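Local structure of fucose-specific lectin (Aleuria aurantia, 6GKE) at residues A[4-9]-A[259-264]; A[116-121]-A[168-173]; A[129-134]-A[144-149]. The protein binds L-fucose, with its strongest preference for alpha-1,6-linked core fucose on glycoproteins, and has antifungal activity against Mucor racemosus. The protein carries 1 engineered substitution. All blocks are in the same frame, centred on the assembly; numbering follows the deposited sequence.

Contact 1 of 3, residues A[4-9]-A[259-264]; sequences FLYTSK and PSLPDT. With EDO (1,2-ethanediol), chain I; EDO (1,2-ethanediol), chain B.
Thr7 and Asp263, neither of them glycine, take the positive phi of the third place in two type II beta turns that face each other, Leu5 to Ser8 and Leu261 to Thr264. Their phi angles are 72° and 68°. Ser8 N closes the first turn on Leu5 O. In the second, Thr264 OG1 donates to Leu261 O at 2.7 Å.

Tyr6 reaches across to the second turn. Its CG is anti to the backbone N (chi1 172°), which starts the ring off beside the carbonyl carbon. The OH ends 2.6 Å from Pro262 O in a short contact that counts as a weak hydrogen bond. A water also sits between Tyr6 OH and Asp263, and it donates to OD2 at 2.7 Å. Ring atom CE1 touches Leu261 CD1 and Thr264 CG2, each at 3.8 Å. Thr7 CG2 lies over the centre of the Tyr6 ring, and the same methyl meets Asp263 O at 3.5 Å. Thr7 OG1 turns back to donate to Tyr6 O.

Two ethanediols, probably from the crystallisation liquor, bond to the Tyr6 backbone. One accepts from Tyr6 N in a nearly straight bond and the other donates to Tyr6 O. Ethanediol also bonds to Tyr6 of the second subunit. The two Tyr6 rings stack, so the contact lies at the dimer interface. Both segments are loops, one leading into strand 10-15 and the other into strand 267-271. Gln281 of strand 275-282 joins them by hydrogen bonds to Leu5 O, Thr7 N and the backbone of Leu261.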
loop_
_atom_site.group_PDB
_atom_site.type_symbol
_atom_site.label_atom_id
_atom_site.label_comp_id
_atom_site.label_asym_id
_atom_site.label_seq_id
_atom_site.Cartn_x
_atom_site.Cartn_y
_atom_site.Cartn_z
ATOM N N PHE A 4 -4.773 -5.435 5.199
ATOM C CA PHE A 4 -5.180 -4.027 5.283
ATOM C C PHE A 4 -4.803 -3.319 3.978
ATOM O O PHE A 4 -3.627 -3.240 3.638
ATOM C CB PHE A 4 -4.467 -3.397 6.479
ATOM C CG PHE A 4 -4.890 -2.025 6.952
ATOM C CD1 PHE A 4 -6.019 -1.356 6.490
ATOM C CD2 PHE A 4 -4.139 -1.422 7.949
ATOM C CE1 PHE A 4 -6.363 -0.114 7.006
ATOM C CE2 PHE A 4 -4.480 -0.178 8.454
ATOM C CZ PHE A 4 -5.600 0.469 7.993
ATOM N N LEU A 5 -5.796 -2.785 3.263
ATOM C CA LEU A 5 -5.531 -2.078 2.024
ATOM C C LEU A 5 -4.733 -0.805 2.323
ATOM O O LEU A 5 -5.138 0.029 3.134
ATOM C CB LEU A 5 -6.868 -1.749 1.360
ATOM C CG LEU A 5 -6.804 -0.944 0.065
ATOM C CD1 LEU A 5 -6.221 -1.775 -1.068
ATOM C CD2 LEU A 5 -8.200 -0.437 -0.281
ATOM N N TYR A 6 -3.615 -0.627 1.619
ATOM C CA TYR A 6 -2.797 0.570 1.795
ATOM C C TYR A 6 -3.575 1.776 1.265
ATOM O O TYR A 6 -4.041 1.750 0.129
ATOM C CB TYR A 6 -1.452 0.431 1.082
ATOM C CG TYR A 6 -0.628 1.690 1.052
ATOM C CD1 TYR A 6 -0.275 2.348 2.219
ATOM C CD2 TYR A 6 -0.203 2.225 -0.151
ATOM C CE1 TYR A 6 0.490 3.501 2.193
ATOM C CE2 TYR A 6 0.575 3.368 -0.193
ATOM C CZ TYR A 6 0.913 4.014 0.981
ATOM O OH TYR A 6 1.683 5.140 0.916
ATOM N N THR A 7 -3.678 2.807 2.104
ATOM C CA THR A 7 -4.467 4.045 1.886
ATOM C C THR A 7 -5.972 3.782 1.999
ATOM O O THR A 7 -6.780 4.633 1.629
ATOM C CB THR A 7 -4.095 4.848 0.623
ATOM O OG1 THR A 7 -4.578 4.246 -0.579
ATOM C CG2 THR A 7 -2.607 5.088 0.521
ATOM N N SER A 8 -6.356 2.660 2.618
ATOM C CA SER A 8 -7.717 2.509 3.121
ATOM C C SER A 8 -8.065 3.694 4.022
ATOM O O SER A 8 -7.250 4.126 4.834
ATOM C CB SER A 8 -7.834 1.239 3.923
ATOM O OG SER A 8 -9.118 1.087 4.509
ATOM N N LYS A 9 -9.320 4.136 3.959
ATOM C CA LYS A 9 -9.828 4.997 5.001
ATOM C C LYS A 9 -10.119 4.144 6.242
ATOM O O LYS A 9 -10.110 2.915 6.202
ATOM C CB LYS A 9 -11.033 5.803 4.510
ATOM C CG LYS A 9 -10.665 6.929 3.552
ATOM C CD LYS A 9 -10.264 6.492 2.155
ATOM C CE LYS A 9 -10.280 7.661 1.192
ATOM N NZ LYS A 9 -9.863 7.271 -0.178
ATOM N N PRO A 259 5.251 8.104 12.456
ATOM C CA PRO A 259 5.112 6.659 12.293
ATOM C C PRO A 259 4.136 6.176 11.209
ATOM O O PRO A 259 4.124 4.983 10.934
ATOM C CB PRO A 259 4.643 6.197 13.685
ATOM C CG PRO A 259 3.913 7.393 14.244
ATOM C CD PRO A 259 4.701 8.581 13.735
ATOM N N SER A 260 3.335 7.073 10.623
ATOM C CA SER A 260 2.404 6.680 9.570
ATOM C C SER A 260 3.100 6.647 8.206
ATOM O O SER A 260 4.112 7.296 7.989
ATOM C CB SER A 260 1.211 7.594 9.515
ATOM O OG SER A 260 1.578 8.919 9.146
ATOM N N LEU A 261 2.510 5.893 7.277
ATOM C CA LEU A 261 2.982 5.869 5.901
ATOM C C LEU A 261 2.466 7.080 5.131
ATOM O O LEU A 261 1.451 7.687 5.479
ATOM C CB LEU A 261 2.529 4.585 5.204
ATOM C CG LEU A 261 3.220 3.299 5.649
ATOM C CD1 LEU A 261 2.457 2.100 5.114
ATOM C CD2 LEU A 261 4.675 3.258 5.195
ATOM N N PRO A 262 3.131 7.441 4.011
ATOM C CA PRO A 262 2.620 8.507 3.153
ATOM C C PRO A 262 1.178 8.245 2.698
ATOM O O PRO A 262 0.791 7.099 2.453
ATOM C CB PRO A 262 3.592 8.496 1.965
ATOM C CG PRO A 262 4.870 7.957 2.558
ATOM C CD PRO A 262 4.406 6.886 3.519
ATOM N N ASP A 263 0.405 9.331 2.587
ATOM C CA ASP A 263 -0.897 9.354 1.891
ATOM C C ASP A 263 -1.963 8.526 2.622
ATOM O O ASP A 263 -2.987 8.181 2.038
ATOM C CB ASP A 263 -0.747 8.900 0.438
ATOM C CG ASP A 263 0.239 9.772 -0.310
ATOM O OD1 ASP A 263 0.064 11.005 -0.279
ATOM O OD2 ASP A 263 1.187 9.221 -0.899
ATOM N N THR A 264 -1.771 8.304 3.926
ATOM C CA THR A 264 -2.673 7.509 4.745
ATOM C C THR A 264 -3.627 8.414 5.534
ATOM O O THR A 264 -3.490 9.632 5.571
ATOM C CB THR A 264 -1.881 6.593 5.684
ATOM O OG1 THR A 264 -1.049 7.407 6.510
ATOM C CG2 THR A 264 -1.064 5.571 4.927
HETATM C C1 EDO I . -0.671 -3.570 0.451
HETATM O O1 EDO I . 0.476 -3.372 1.272
HETATM C C2 EDO I . -2.025 -2.978 0.845
HETATM O O2 EDO I . -2.778 -2.492 -0.319
HETATM C C1 EDO B . -2.983 -0.009 -2.120
HETATM O O1 EDO B . -2.547 1.344 -2.218
HETATM C C2 EDO B . -2.178 -1.137 -2.765
HETATM O O2 EDO B . -2.171 -2.354 -1.942
HETATM O O HOH W 1 1.181 6.571 -1.484
#

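Contact 2 of 3, residues A[116-121]-A[168-173]; sequences AALQWG and IGATAI
Gln119, whose backbone O meets Ala172 CB at 3.8 Å, has a side-chain oxygen held by two donors. Gly122 N gives OE1 a hydrogen bond, and Asn129 N gives it a weak one. The Gln119 CB points away from strand 168-173.

Strands 116-120 and 168-173 run parallel, with their axes 5.6 Å apart at closest and 5° between their directions. No hydrogen bond joins them. Apolar side chains, three of them alanines, meet between the strands. Ala116 CB touches Ile168 CG2 at 3.7 Å and Ala170 CB at 3.8 Å. Leu118 CG sits between its backbone N and carbonyl carbon (chi1 60°), and from there CD2 reaches the Thr171 carbonyl carbon at 3.7 Å, while CD1 is near Ala172 CB. Ala172 CB also packs against Trp120 CB at 4.0 Å. The indole of Trp120 leads away from the seam and touches Arg131, Leu178 and a bound fucose. Thr171 faces the other way, and its OG1 bonds to Ser218 OG.

Each strand is the first of a four-stranded antiparallel sheet. Such side-by-side first strands, from two successive blades, are characteristic of beta-propellers, here with six blades, whose fucose sites lie between adjacent blades.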
loop_
_atom_site.group_PDB
_atom_site.type_symbol
_atom_site.label_atom_id
_atom_site.label_comp_id
_atom_site.label_asym_id
_atom_site.label_seq_id
_atom_site.Cartn_x
_atom_site.Cartn_y
_atom_site.Cartn_z
ATOM N N ALA A 116 -17.736 12.056 6.738
ATOM C CA ALA A 116 -17.785 12.157 8.182
ATOM C C ALA A 116 -19.230 11.954 8.616
ATOM O O ALA A 116 -20.158 12.164 7.837
ATOM C CB ALA A 116 -17.263 13.491 8.656
ATOM N N ALA A 117 -19.417 11.554 9.871
ATOM C CA ALA A 117 -20.748 11.390 10.396
ATOM C C ALA A 117 -20.748 11.718 11.883
ATOM O O ALA A 117 -19.741 11.563 12.570
ATOM C CB ALA A 117 -21.272 9.991 10.152
ATOM N N LEU A 118 -21.917 12.152 12.358
ATOM C CA LEU A 118 -22.149 12.351 13.776
ATOM C C LEU A 118 -23.553 11.855 14.122
ATOM O O LEU A 118 -24.394 11.632 13.249
ATOM C CB LEU A 118 -21.942 13.822 14.167
ATOM C CG LEU A 118 -22.836 14.863 13.489
ATOM C CD1 LEU A 118 -24.263 14.862 14.024
ATOM C CD2 LEU A 118 -22.231 16.254 13.650
ATOM N N GLN A 119 -23.792 11.697 15.422
ATOM C CA GLN A 119 -25.077 11.276 15.920
ATOM C C GLN A 119 -25.286 11.902 17.296
ATOM O O GLN A 119 -24.341 12.022 18.068
ATOM C CB GLN A 119 -25.143 9.748 15.995
ATOM C CG GLN A 119 -26.511 9.177 16.348
ATOM C CD GLN A 119 -26.926 9.211 17.801
ATOM O OE1 GLN A 119 -28.118 9.285 18.097
ATOM N NE2 GLN A 119 -25.970 9.122 18.719
ATOM N N TRP A 120 -26.537 12.252 17.602
ATOM C CA TRP A 120 -26.894 12.585 18.982
ATOM C C TRP A 120 -28.323 12.131 19.264
ATOM O O TRP A 120 -29.172 12.090 18.381
ATOM C CB TRP A 120 -26.752 14.087 19.291
ATOM C CG TRP A 120 -27.977 14.867 18.927
ATOM C CD1 TRP A 120 -29.059 15.098 19.727
ATOM C CD2 TRP A 120 -28.302 15.430 17.645
ATOM N NE1 TRP A 120 -30.027 15.774 19.039
ATOM C CE2 TRP A 120 -29.589 16.001 17.762
ATOM C CE3 TRP A 120 -27.628 15.532 16.421
ATOM C CZ2 TRP A 120 -30.212 16.655 16.703
ATOM C CZ3 TRP A 120 -28.249 16.182 15.375
ATOM C CH2 TRP A 120 -29.521 16.731 15.517
ATOM N N GLY A 121 -28.565 11.846 20.541
ATOM C CA GLY A 121 -29.902 11.671 21.063
ATOM C C GLY A 121 -30.340 10.222 21.194
ATOM O O GLY A 121 -31.190 9.913 22.026
ATOM N N ILE A 168 -12.713 15.788 6.575
ATOM C CA ILE A 168 -13.899 16.312 7.254
ATOM C C ILE A 168 -13.966 15.657 8.632
ATOM O O ILE A 168 -13.948 14.438 8.722
ATOM C CB ILE A 168 -15.210 16.042 6.483
ATOM C CG1 ILE A 168 -15.117 16.413 5.001
ATOM C CG2 ILE A 168 -16.364 16.760 7.172
ATOM C CD1 ILE A 168 -16.292 15.937 4.172
ATOM N N GLY A 169 -14.040 16.487 9.676
ATOM C CA GLY A 169 -14.338 16.043 11.022
ATOM C C GLY A 169 -15.724 16.514 11.418
ATOM O O GLY A 169 -16.123 17.611 11.044
ATOM N N ALA A 170 -16.475 15.685 12.141
ATOM C CA ALA A 170 -17.846 16.041 12.510
ATOM C C ALA A 170 -18.137 15.537 13.921
ATOM O O ALA A 170 -17.977 14.356 14.198
ATOM C CB ALA A 170 -18.832 15.463 11.525
ATOM N N THR A 171 -18.611 16.424 14.797
ATOM C CA THR A 171 -18.922 16.006 16.156
ATOM C C THR A 171 -20.153 16.761 16.663
ATOM O O THR A 171 -20.330 17.947 16.382
ATOM C CB THR A 171 -17.686 16.154 17.055
ATOM O OG1 THR A 171 -17.961 15.602 18.343
ATOM C CG2 THR A 171 -17.217 17.582 17.219
ATOM N N ALA A 172 -20.995 16.046 17.419
ATOM C CA ALA A 172 -22.115 16.641 18.132
ATOM C C ALA A 172 -21.627 17.012 19.532
ATOM O O ALA A 172 -21.439 16.142 20.378
ATOM C CB ALA A 172 -23.287 15.689 18.190
ATOM N N ILE A 173 -21.396 18.306 19.754
ATOM C CA ILE A 173 -20.789 18.785 21.002
ATOM C C ILE A 173 -21.827 18.886 22.123
ATOM O O ILE A 173 -21.469 19.099 23.276
ATOM C CB ILE A 173 -20.058 20.123 20.784
ATOM C CG1 ILE A 173 -21.012 21.284 20.486
ATOM C CG2 ILE A 173 -18.987 19.975 19.713
ATOM C CD1 ILE A 173 -20.354 22.647 20.592
#

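Contact 3 of 3, residues A[129-134]-A[144-149]; sequences NIRVYY and IHEYVW. With FUC (alpha-L-fucopyranose), chain E; FUC (alpha-L-fucopyranose), chain C; NDG (2-acetamido-2-deoxy-alpha-D-glucopyranose), chain D.
Tyr134 and His145 pack across one end of the antiparallel pair 129-134 and 144-149, joined by backbone hydrogen bonds at Ile130 with Trp149, Val132 with Tyr147 and Tyr134 with His145. CB of His145 sits over the Tyr134 ring, 3.7 Å from its centroid, in a CH-pi contact.

At the other end, Trp149 CB meets Ile130 CB at 4.0 Å. Its indole has two conformers, and in one of them C5 and C6 of a fucose lie over a face and the attached sugar NDG meets the edge, so this detail is less certain. Trp149 N and Arg131 NH1 reach Ile130 O from opposite faces of its carbonyl plane.

Arg131 and Glu146 lie on the reverse face and hold a second fucose. Val148 CG1 covers the centre of the guanidinium at 3.5 Å. Arg131 NE donates to fucose O4 at 2.8 Å, and NH2 donates to O5. Fucose O3 donates to Glu146 OE1 at 2.6 Å and O4 to OE2. Tyr133 OH adds a weak bond to OE2 at 2.7 Å. Fucose O4 thus accepts from arginine and donates to glutamate, which probably sets the direction of that hydroxyl and is consistent with selective recognition of fucose.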
loop_
_atom_site.group_PDB
_atom_site.type_symbol
_atom_site.label_atom_id
_atom_site.label_comp_id
_atom_site.label_asym_id
_atom_site.label_seq_id
_atom_site.Cartn_x
_atom_site.Cartn_y
_atom_site.Cartn_z
ATOM N N ASN A 129 -30.413 10.821 15.950
ATOM C CA ASN A 129 -30.314 11.874 14.962
ATOM C C ASN A 129 -28.935 11.756 14.326
ATOM O O ASN A 129 -27.944 11.924 15.027
ATOM C CB ASN A 129 -30.477 13.261 15.580
ATOM C CG ASN A 129 -31.800 13.414 16.291
ATOM O OD1 ASN A 129 -32.800 13.776 15.673
ATOM N ND2 ASN A 129 -31.814 13.122 17.581
ATOM N N ILE A 130 -28.890 11.427 13.031
ATOM C CA ILE A 130 -27.631 11.184 12.329
ATOM C C ILE A 130 -27.437 12.286 11.291
ATOM O O ILE A 130 -28.392 12.704 10.647
ATOM C CB ILE A 130 -27.607 9.791 11.663
ATOM C CG1 ILE A 130 -27.928 8.675 12.656
ATOM C CG2 ILE A 130 -26.272 9.543 10.972
ATOM C CD1 ILE A 130 -28.244 7.353 12.000
ATOM N N ARG A 131 -26.189 12.711 11.120
ATOM C CA ARG A 131 -25.830 13.618 10.033
ATOM C C ARG A 131 -24.585 13.052 9.353
ATOM O O ARG A 131 -23.640 12.658 10.037
ATOM C CB ARG A 131 -25.565 15.035 10.551
ATOM C CG ARG A 131 -26.705 15.648 11.359
ATOM C CD ARG A 131 -27.921 15.962 10.505
ATOM N NE ARG A 131 -29.000 16.626 11.230
ATOM C CZ ARG A 131 -30.034 16.024 11.818
ATOM N NH1 ARG A 131 -30.082 14.704 11.928
ATOM N NH2 ARG A 131 -31.031 16.753 12.299
ATOM N N VAL A 132 -24.610 13.025 8.017
ATOM C CA VAL A 132 -23.524 12.509 7.205
ATOM C C VAL A 132 -23.048 13.632 6.280
ATOM O O VAL A 132 -23.872 14.293 5.655
ATOM C CB VAL A 132 -23.959 11.272 6.401
ATOM C CG1 VAL A 132 -22.821 10.735 5.550
ATOM C CG2 VAL A 132 -24.510 10.182 7.304
ATOM N N TYR A 133 -21.726 13.817 6.211
ATOM C CA TYR A 133 -21.106 14.899 5.451
ATOM C C TYR A 133 -20.246 14.304 4.340
ATOM O O TYR A 133 -19.505 13.342 4.556
ATOM C CB TYR A 133 -20.293 15.801 6.388
ATOM C CG TYR A 133 -21.172 16.400 7.452
ATOM C CD1 TYR A 133 -21.871 17.575 7.223
ATOM C CD2 TYR A 133 -21.404 15.725 8.640
ATOM C CE1 TYR A 133 -22.760 18.080 8.158
ATOM C CE2 TYR A 133 -22.294 16.215 9.581
ATOM C CZ TYR A 133 -22.982 17.389 9.339
ATOM O OH TYR A 133 -23.870 17.843 10.277
ATOM N N TYR A 134 -20.366 14.900 3.153
ATOM C CA TYR A 134 -19.757 14.381 1.941
ATOM C C TYR A 134 -19.583 15.538 0.958
ATOM O O TYR A 134 -20.112 16.625 1.156
ATOM C CB TYR A 134 -20.633 13.282 1.319
ATOM C CG TYR A 134 -21.970 13.780 0.825
ATOM C CD1 TYR A 134 -23.030 14.001 1.690
ATOM C CD2 TYR A 134 -22.173 14.073 -0.514
ATOM C CE1 TYR A 134 -24.246 14.499 1.247
ATOM C CE2 TYR A 134 -23.384 14.566 -0.974
ATOM C CZ TYR A 134 -24.428 14.778 -0.095
ATOM O OH TYR A 134 -25.623 15.273 -0.532
ATOM N N ILE A 144 -19.123 21.308 1.153
ATOM C CA ILE A 144 -19.521 20.145 1.915
ATOM C C ILE A 144 -21.049 20.103 1.956
ATOM O O ILE A 144 -21.699 21.120 2.162
ATOM C CB ILE A 144 -18.892 20.172 3.317
ATOM C CG1 ILE A 144 -17.381 19.967 3.217
ATOM C CG2 ILE A 144 -19.552 19.158 4.246
ATOM C CD1 ILE A 144 -16.639 20.394 4.454
ATOM N N HIS A 145 -21.588 18.903 1.737
ATOM C CA HIS A 145 -23.008 18.647 1.772
ATOM C C HIS A 145 -23.335 17.731 2.947
ATOM O O HIS A 145 -22.497 16.947 3.381
ATOM C CB HIS A 145 -23.464 18.011 0.460
ATOM C CG HIS A 145 -23.314 18.924 -0.705
ATOM N ND1 HIS A 145 -24.368 19.675 -1.193
ATOM C CD2 HIS A 145 -22.238 19.245 -1.458
ATOM C CE1 HIS A 145 -23.946 20.395 -2.215
ATOM N NE2 HIS A 145 -22.647 20.150 -2.396
ATOM N N GLU A 146 -24.584 17.816 3.403
ATOM C CA GLU A 146 -25.063 17.089 4.566
ATOM C C GLU A 146 -26.306 16.282 4.186
ATOM O O GLU A 146 -27.206 16.811 3.525
ATOM C CB GLU A 146 -25.403 18.108 5.654
ATOM C CG GLU A 146 -25.963 17.536 6.943
ATOM C CD GLU A 146 -26.543 18.611 7.842
ATOM O OE1 GLU A 146 -27.385 19.382 7.331
ATOM O OE2 GLU A 146 -26.159 18.679 9.035
ATOM N N TYR A 147 -26.366 15.029 4.645
ATOM C CA TYR A 147 -27.599 14.233 4.602
ATOM C C TYR A 147 -28.031 13.975 6.050
ATOM O O TYR A 147 -27.203 13.809 6.945
ATOM C CB TYR A 147 -27.469 12.968 3.729
ATOM C CG TYR A 147 -28.527 12.953 2.653
ATOM C CD1 TYR A 147 -28.395 13.770 1.540
ATOM C CD2 TYR A 147 -29.718 12.255 2.799
ATOM C CE1 TYR A 147 -29.405 13.887 0.599
ATOM C CE2 TYR A 147 -30.740 12.362 1.866
ATOM C CZ TYR A 147 -30.586 13.185 0.765
ATOM O OH TYR A 147 -31.587 13.330 -0.155
ATOM N N VAL A 148 -29.348 13.969 6.248
ATOM C CA VAL A 148 -29.979 14.105 7.555
ATOM C C VAL A 148 -30.888 12.907 7.823
ATOM O O VAL A 148 -31.778 12.643 7.018
ATOM C CB VAL A 148 -30.821 15.397 7.567
ATOM C CG1 VAL A 148 -31.694 15.522 8.806
ATOM C CG2 VAL A 148 -29.950 16.630 7.382
ATOM N N TRP A 149 -30.712 12.241 8.970
ATOM C CA TRP A 149 -31.688 11.275 9.481
ATOM C C TRP A 149 -32.206 11.768 10.826
ATOM O O TRP A 149 -31.478 11.714 11.816
ATOM C CB TRP A 149 -31.122 9.867 9.695
ATOM C CG TRP A 149 -32.113 8.969 10.381
ATOM C CD1 TRP A 149 -32.426 8.887 11.712
ATOM C CD2 TRP A 149 -32.987 8.044 9.719
ATOM N NE1 TRP A 149 -33.422 7.968 11.916
ATOM C CE2 TRP A 149 -33.780 7.427 10.708
ATOM C CE3 TRP A 149 -33.156 7.672 8.385
ATOM C CZ2 TRP A 149 -34.732 6.458 10.393
ATOM C CZ3 TRP A 149 -34.095 6.717 8.074
ATOM C CH2 TRP A 149 -34.867 6.116 9.067
HETATM C C1 FUC E . -31.543 19.925 10.343
HETATM C C2 FUC E . -30.596 20.170 9.175
HETATM C C3 FUC E . -29.486 21.130 9.624
HETATM C C4 FUC E . -28.785 20.586 10.872
HETATM C C5 FUC E . -29.842 20.445 11.960
HETATM C C6 FUC E . -29.265 19.961 13.274
HETATM O O1 FUC E . -32.269 21.133 10.564
HETATM O O2 FUC E . -31.334 20.682 8.047
HETATM O O3 FUC E . -28.567 21.372 8.559
HETATM O O4 FUC E . -28.219 19.292 10.649
HETATM O O5 FUC E . -30.840 19.518 11.527
HETATM C C1 FUC C . -32.138 2.132 9.975
HETATM C C2 FUC C . -31.419 2.420 8.663
HETATM C C3 FUC C . -31.517 3.899 8.315
HETATM C C4 FUC C . -30.985 4.721 9.486
HETATM C C5 FUC C . -31.807 4.396 10.727
HETATM C C6 FUC C . -31.376 5.172 11.959
HETATM O O2 FUC C . -31.992 1.632 7.614
HETATM O O3 FUC C . -30.831 4.164 7.086
HETATM O O4 FUC C . -29.616 4.410 9.782
HETATM O O5 FUC C . -31.680 2.993 11.018
HETATM C C1 NDG D . -37.603 3.527 9.581
HETATM C C2 NDG D . -37.888 2.580 8.421
HETATM C C3 NDG D . -37.598 1.146 8.846
HETATM C C4 NDG D . -36.176 1.032 9.386
HETATM C C5 NDG D . -35.889 2.070 10.468
HETATM C C6 NDG D . -34.418 2.073 10.863
HETATM C C7 NDG D . -39.586 3.229 6.763
HETATM C C8 NDG D . -41.054 3.270 6.447
HETATM O O5 NDG D . -36.246 3.373 10.001
HETATM O O3 NDG D . -37.756 0.280 7.718
HETATM O O4 NDG D . -35.945 -0.277 9.915
HETATM O O6 NDG D . -33.532 2.339 9.754
HETATM O O7 NDG D . -38.759 3.652 5.967
HETATM N N2 NDG D . -39.262 2.707 7.953
HETATM O O1 NDG D . -38.485 3.248 10.675
HETATM O O HOH W 2 -27.188 17.104 0.782
#

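From the N terminus, the chain leaves segment 4-9 and runs through five propeller blades before segment 259-264 returns to it. Contact 1 therefore closes a loop holding five of the six blades, at the dimer side. Contact 2 lies inside that loop. It closes when strand 168-173, the first of its blade, comes alongside strand 116-120, the first of the blade before. Contact 3 is nested inside contact 2 as a hairpin within that earlier blade. None of the loops cross. Contacts 2 and 3 touch, since strands 116-120 and 129-134 are sheet neighbours, joined by Ala116 O with Tyr133 N. Contact 1 lies across the chain's centre from both, its centre about 23 Å from that of contact 2.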